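Local coordinates for Asp/Glu-specific dipeptidyl-peptidase (Flavobacterium psychrophilum, PDB 5JXF), which removes dipeptides from the N-terminus of oligopeptides as a serine peptidase of family S46, with strict specificity for aspartate or glutamate at the P1 position, at residues K93-A106 against H234-N246. Sequence-based numbering, arbitrary orientation.
Sequences KGLILTNHHCGFDA and HTGDFSMFRVYAN. With ARG (arginine), chain E.
H101 and D237 meet as histidine and aspartate of what is, by similarity, a Ser-His-Asp charge-relay triad, carried just beyond an antiparallel pairing of strands 95-98 and 239-245. H101 ND1 donates to D237 OD2 at 3.0 Å, in the ring plane and onto the syn lone pair; NE2 is hydrogen-bonded to S662 OG. The other carboxylate oxygen, D237 OD1, takes the backbone N of H101 at 3.2 Å, again on its syn side, plus a weak bond from H100 N. CG of D237, anti to its own N (chi1 -166°), turns the carboxylate toward H100 and H101. N99 CB sits against one face of the H101 imidazole, CB of the bound arginine against the other. A phenylalanine in place of H101 would probably leave D237 OD2 and S662 OG without their shared ring partner and break the relay.

Down the strands, I96 pairs with F241 and T98 with S239, each through two backbone bonds, while V243 N reaches G94 O. At the far end R242 NH1 donates to K93 O, and the guanidinium also salt-bridges E130 and E722. N99 O accepts twice, from S239 OG at 2.8 Å and from G103 N on the opposite face of its carbonyl plane.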
loop_
_atom_site.group_PDB
_atom_site.type_symbol
_atom_site.label_atom_id
_atom_site.label_comp_id
_atom_site.label_asym_id
_atom_site.label_seq_id
_atom_site.Cartn_x
_atom_site.Cartn_y
_atom_site.Cartn_z
ATOM N N LYS A 93 -11.867 27.818 -31.136
ATOM C CA LYS A 93 -13.252 27.553 -31.542
ATOM C C LYS A 93 -14.088 26.931 -30.411
ATOM O O LYS A 93 -15.011 26.151 -30.661
ATOM C CB LYS A 93 -13.274 26.675 -32.799
ATOM C CG LYS A 93 -12.843 27.446 -34.052
ATOM C CD LYS A 93 -13.209 26.749 -35.355
ATOM C CE LYS A 93 -12.368 25.508 -35.556
ATOM N NZ LYS A 93 -12.490 24.993 -36.955
ATOM N N GLY A 94 -13.760 27.298 -29.170
ATOM C CA GLY A 94 -14.542 26.913 -28.007
ATOM C C GLY A 94 -14.276 25.537 -27.398
ATOM O O GLY A 94 -15.003 25.098 -26.513
ATOM N N LEU A 95 -13.258 24.846 -27.889
ATOM C CA LEU A 95 -12.868 23.552 -27.329
ATOM C C LEU A 95 -12.398 23.776 -25.925
ATOM O O LEU A 95 -11.464 24.546 -25.705
ATOM C CB LEU A 95 -11.764 22.901 -28.159
ATOM C CG LEU A 95 -11.394 21.464 -27.781
ATOM C CD1 LEU A 95 -12.646 20.613 -27.862
ATOM C CD2 LEU A 95 -10.305 20.905 -28.709
ATOM N N ILE A 96 -13.081 23.147 -24.967
ATOM C CA ILE A 96 -12.666 23.222 -23.565
ATOM C C ILE A 96 -12.305 21.854 -23.006
ATOM O O ILE A 96 -12.869 20.814 -23.384
ATOM C CB ILE A 96 -13.737 23.841 -22.619
ATOM C CG1 ILE A 96 -14.999 22.991 -22.576
ATOM C CG2 ILE A 96 -14.071 25.292 -23.015
ATOM C CD1 ILE A 96 -16.041 23.562 -21.664
ATOM N N LEU A 97 -11.380 21.887 -22.066
ATOM C CA LEU A 97 -10.846 20.675 -21.472
ATOM C C LEU A 97 -11.221 20.661 -19.994
ATOM O O LEU A 97 -11.150 21.689 -19.329
ATOM C CB LEU A 97 -9.325 20.614 -21.673
ATOM C CG LEU A 97 -8.605 19.442 -20.992
ATOM C CD1 LEU A 97 -8.964 18.151 -21.723
ATOM C CD2 LEU A 97 -7.091 19.681 -21.000
ATOM N N THR A 98 -11.667 19.514 -19.498
ATOM C CA THR A 98 -11.926 19.366 -18.072
ATOM C C THR A 98 -11.626 17.901 -17.640
ATOM O O THR A 98 -11.008 17.149 -18.397
ATOM C CB THR A 98 -13.387 19.785 -17.708
ATOM O OG1 THR A 98 -13.518 19.889 -16.286
ATOM C CG2 THR A 98 -14.421 18.788 -18.237
ATOM N N ASN A 99 -12.018 17.514 -16.433
ATOM C CA ASN A 99 -11.811 16.114 -15.955
ATOM C C ASN A 99 -12.842 15.153 -16.501
ATOM O O ASN A 99 -13.956 15.553 -16.838
ATOM C CB ASN A 99 -11.880 16.004 -14.421
ATOM C CG ASN A 99 -10.691 16.605 -13.733
ATOM O OD1 ASN A 99 -10.735 16.899 -12.536
ATOM N ND2 ASN A 99 -9.613 16.781 -14.475
ATOM N N HIS A 100 -12.501 13.873 -16.522
ATOM C CA HIS A 100 -13.483 12.850 -16.837
ATOM C C HIS A 100 -14.602 12.787 -15.788
ATOM O O HIS A 100 -15.773 12.599 -16.126
ATOM C CB HIS A 100 -12.798 11.479 -16.982
ATOM C CG HIS A 100 -13.731 10.379 -17.381
ATOM N ND1 HIS A 100 -14.230 9.463 -16.482
ATOM C CD2 HIS A 100 -14.269 10.060 -18.582
ATOM C CE1 HIS A 100 -15.016 8.610 -17.113
ATOM N NE2 HIS A 100 -15.065 8.958 -18.387
ATOM N N HIS A 101 -14.274 12.965 -14.517
ATOM C CA HIS A 101 -15.350 12.894 -13.538
ATOM C C HIS A 101 -16.198 14.194 -13.500
ATOM O O HIS A 101 -17.300 14.176 -12.974
ATOM C CB HIS A 101 -14.819 12.530 -12.145
ATOM C CG HIS A 101 -14.086 13.631 -11.441
ATOM N ND1 HIS A 101 -12.708 13.682 -11.379
ATOM C CD2 HIS A 101 -14.535 14.686 -10.722
ATOM C CE1 HIS A 101 -12.339 14.735 -10.671
ATOM N NE2 HIS A 101 -13.429 15.365 -10.266
ATOM N N CYS A 102 -15.716 15.283 -14.100
ATOM C CA CYS A 102 -16.566 16.482 -14.298
ATOM C C CYS A 102 -17.543 16.265 -15.462
ATOM O O CYS A 102 -18.723 16.609 -15.380
ATOM C CB CYS A 102 -15.726 17.722 -14.582
ATOM S SG CYS A 102 -14.484 18.110 -13.363
ATOM N N GLY A 103 -17.041 15.702 -16.554
ATOM C CA GLY A 103 -17.900 15.301 -17.653
ATOM C C GLY A 103 -18.753 14.071 -17.369
ATOM O O GLY A 103 -19.666 13.755 -18.143
ATOM N N PHE A 104 -18.461 13.382 -16.266
ATOM C CA PHE A 104 -19.033 12.052 -15.972
ATOM C C PHE A 104 -20.565 12.038 -15.996
ATOM O O PHE A 104 -21.182 11.206 -16.670
ATOM C CB PHE A 104 -18.519 11.573 -14.613
ATOM C CG PHE A 104 -18.605 10.072 -14.398
ATOM C CD1 PHE A 104 -17.718 9.213 -15.023
ATOM C CD2 PHE A 104 -19.548 9.533 -13.533
ATOM C CE1 PHE A 104 -17.791 7.844 -14.810
ATOM C CE2 PHE A 104 -19.622 8.162 -13.315
ATOM C CZ PHE A 104 -18.746 7.322 -13.956
ATOM N N ASP A 105 -21.177 12.974 -15.280
ATOM C CA ASP A 105 -22.630 13.035 -15.206
ATOM C C ASP A 105 -23.237 13.207 -16.602
ATOM O O ASP A 105 -24.248 12.582 -16.922
ATOM C CB ASP A 105 -23.080 14.168 -14.277
ATOM C CG ASP A 105 -24.585 14.172 -14.050
ATOM O OD1 ASP A 105 -25.086 13.201 -13.433
ATOM O OD2 ASP A 105 -25.266 15.129 -14.484
ATOM N N ALA A 106 -22.602 14.029 -17.434
ATOM C CA ALA A 106 -22.988 14.158 -18.838
ATOM C C ALA A 106 -22.769 12.857 -19.634
ATOM O O ALA A 106 -23.599 12.464 -20.451
ATOM C CB ALA A 106 -22.221 15.299 -19.483
ATOM N N HIS A 234 -2.113 6.862 -11.977
ATOM C CA HIS A 234 -1.894 6.684 -13.398
ATOM C C HIS A 234 -3.191 6.821 -14.180
ATOM O O HIS A 234 -3.436 6.049 -15.109
ATOM C CB HIS A 234 -1.253 5.312 -13.652
ATOM C CG HIS A 234 -0.054 5.054 -12.799
ATOM N ND1 HIS A 234 -0.144 4.830 -11.448
ATOM C CD2 HIS A 234 1.266 5.015 -13.103
ATOM C CE1 HIS A 234 1.068 4.648 -10.949
ATOM N NE2 HIS A 234 1.941 4.754 -11.933
ATOM N N THR A 235 -3.990 7.833 -13.821
ATOM C CA THR A 235 -5.331 8.046 -14.377
ATOM C C THR A 235 -5.401 9.162 -15.419
ATOM O O THR A 235 -5.023 10.303 -15.140
ATOM C CB THR A 235 -6.332 8.393 -13.262
ATOM O OG1 THR A 235 -6.276 7.400 -12.226
ATOM C CG2 THR A 235 -7.743 8.478 -13.821
ATOM N N GLY A 236 -5.899 8.843 -16.613
ATOM C CA GLY A 236 -6.104 9.853 -17.642
ATOM C C GLY A 236 -7.427 10.577 -17.446
ATOM O O GLY A 236 -8.357 10.423 -18.233
ATOM N N ASP A 237 -7.503 11.376 -16.395
ATOM C CA ASP A 237 -8.781 11.901 -15.944
ATOM C C ASP A 237 -9.160 13.153 -16.738
ATOM O O ASP A 237 -8.902 14.253 -16.274
ATOM C CB ASP A 237 -8.711 12.217 -14.445
ATOM C CG ASP A 237 -10.102 12.440 -13.811
ATOM O OD1 ASP A 237 -11.093 12.624 -14.549
ATOM O OD2 ASP A 237 -10.197 12.456 -12.566
ATOM N N PHE A 238 -9.743 12.985 -17.929
ATOM C CA PHE A 238 -10.145 14.139 -18.727
ATOM C C PHE A 238 -11.369 13.901 -19.613
ATOM O O PHE A 238 -11.735 12.762 -19.900
ATOM C CB PHE A 238 -8.976 14.618 -19.597
ATOM C CG PHE A 238 -8.797 13.847 -20.871
ATOM C CD1 PHE A 238 -8.060 12.667 -20.890
ATOM C CD2 PHE A 238 -9.351 14.316 -22.058
ATOM C CE1 PHE A 238 -7.886 11.958 -22.074
ATOM C CE2 PHE A 238 -9.198 13.629 -23.236
ATOM C CZ PHE A 238 -8.446 12.437 -23.253
ATOM N N SER A 239 -12.003 14.993 -20.036
ATOM C CA SER A 239 -13.026 14.930 -21.081
ATOM C C SER A 239 -13.079 16.289 -21.787
ATOM O O SER A 239 -12.562 17.275 -21.276
ATOM C CB SER A 239 -14.392 14.549 -20.508
ATOM O OG SER A 239 -14.811 15.478 -19.520
ATOM N N MET A 240 -13.664 16.322 -22.975
ATOM C CA MET A 240 -13.653 17.530 -23.787
ATOM C C MET A 240 -15.050 17.950 -24.181
ATOM O O MET A 240 -15.888 17.129 -24.542
ATOM C CB MET A 240 -12.801 17.342 -25.035
ATOM C CG MET A 240 -11.317 17.197 -24.726
ATOM S SD MET A 240 -10.274 17.153 -26.187
ATOM C CE MET A 240 -8.634 17.232 -25.457
ATOM N N PHE A 241 -15.283 19.250 -24.093
ATOM C CA PHE A 241 -16.572 19.827 -24.442
ATOM C C PHE A 241 -16.330 20.975 -25.403
ATOM O O PHE A 241 -15.176 21.373 -25.593
ATOM C CB PHE A 241 -17.295 20.298 -23.181
ATOM C CG PHE A 241 -17.820 19.173 -22.324
ATOM C CD1 PHE A 241 -16.974 18.473 -21.472
ATOM C CD2 PHE A 241 -19.159 18.803 -22.384
ATOM C CE1 PHE A 241 -17.462 17.447 -20.693
ATOM C CE2 PHE A 241 -19.653 17.781 -21.601
ATOM C CZ PHE A 241 -18.804 17.103 -20.756
ATOM N N ARG A 242 -17.388 21.504 -26.026
ATOM C CA ARG A 242 -17.218 22.684 -26.874
ATOM C C ARG A 242 -18.298 23.718 -26.559
ATOM O O ARG A 242 -19.474 23.388 -26.524
ATOM C CB ARG A 242 -17.258 22.335 -28.362
ATOM C CG ARG A 242 -16.979 23.559 -29.246
ATOM C CD ARG A 242 -17.219 23.298 -30.709
ATOM N NE ARG A 242 -16.561 22.071 -31.145
ATOM C CZ ARG A 242 -15.265 21.986 -31.424
ATOM N NH1 ARG A 242 -14.490 23.059 -31.299
ATOM N NH2 ARG A 242 -14.746 20.825 -31.810
ATOM N N VAL A 243 -17.884 24.951 -26.299
ATOM C CA VAL A 243 -18.827 25.998 -25.937
ATOM C C VAL A 243 -19.427 26.553 -27.240
ATOM O O VAL A 243 -18.713 26.798 -28.203
ATOM C CB VAL A 243 -18.156 27.122 -25.128
ATOM C CG1 VAL A 243 -19.187 28.224 -24.750
ATOM C CG2 VAL A 243 -17.478 26.573 -23.891
ATOM N N TYR A 244 -20.741 26.712 -27.279
ATOM C CA TYR A 244 -21.409 27.245 -28.469
ATOM C C TYR A 244 -22.058 28.582 -28.148
ATOM O O TYR A 244 -22.452 28.819 -26.996
ATOM C CB TYR A 244 -22.456 26.261 -28.985
ATOM C CG TYR A 244 -21.881 25.163 -29.844
ATOM C CD1 TYR A 244 -21.193 24.083 -29.276
ATOM C CD2 TYR A 244 -22.031 25.200 -31.221
ATOM C CE1 TYR A 244 -20.672 23.085 -30.075
ATOM C CE2 TYR A 244 -21.511 24.218 -32.023
ATOM C CZ TYR A 244 -20.833 23.160 -31.452
ATOM O OH TYR A 244 -20.326 22.197 -32.279
ATOM N N ALA A 245 -22.182 29.446 -29.155
ATOM C CA ALA A 245 -22.743 30.787 -28.953
ATOM C C ALA A 245 -23.632 31.200 -30.129
ATOM O O ALA A 245 -23.606 30.540 -31.160
ATOM C CB ALA A 245 -21.624 31.788 -28.753
ATOM N N ASN A 246 -24.433 32.268 -29.985
ATOM C CA ASN A 246 -25.237 32.714 -31.136
ATOM C C ASN A 246 -24.399 33.527 -32.116
ATOM O O ASN A 246 -23.184 33.632 -31.958
ATOM C CB ASN A 246 -26.485 33.523 -30.713
ATOM C CG ASN A 246 -26.161 34.752 -29.876
ATOM O OD1 ASN A 246 -25.047 35.271 -29.900
ATOM N ND2 ASN A 246 -27.169 35.255 -29.163
HETATM N N ARG E . -11.050 12.587 -5.963
HETATM C CA ARG E . -11.493 13.411 -7.078
HETATM C C ARG E . -12.001 14.747 -6.524
HETATM O O ARG E . -12.894 14.767 -5.683
HETATM C CB ARG E . -12.580 12.694 -7.889
HETATM C CG ARG E . -12.105 11.414 -8.594
HETATM C CD ARG E . -13.257 10.697 -9.303
HETATM N NE ARG E . -14.324 10.336 -8.374
HETATM C CZ ARG E . -14.403 9.165 -7.736
HETATM N NH1 ARG E . -13.478 8.226 -7.935
HETATM N NH2 ARG E . -15.414 8.925 -6.901
#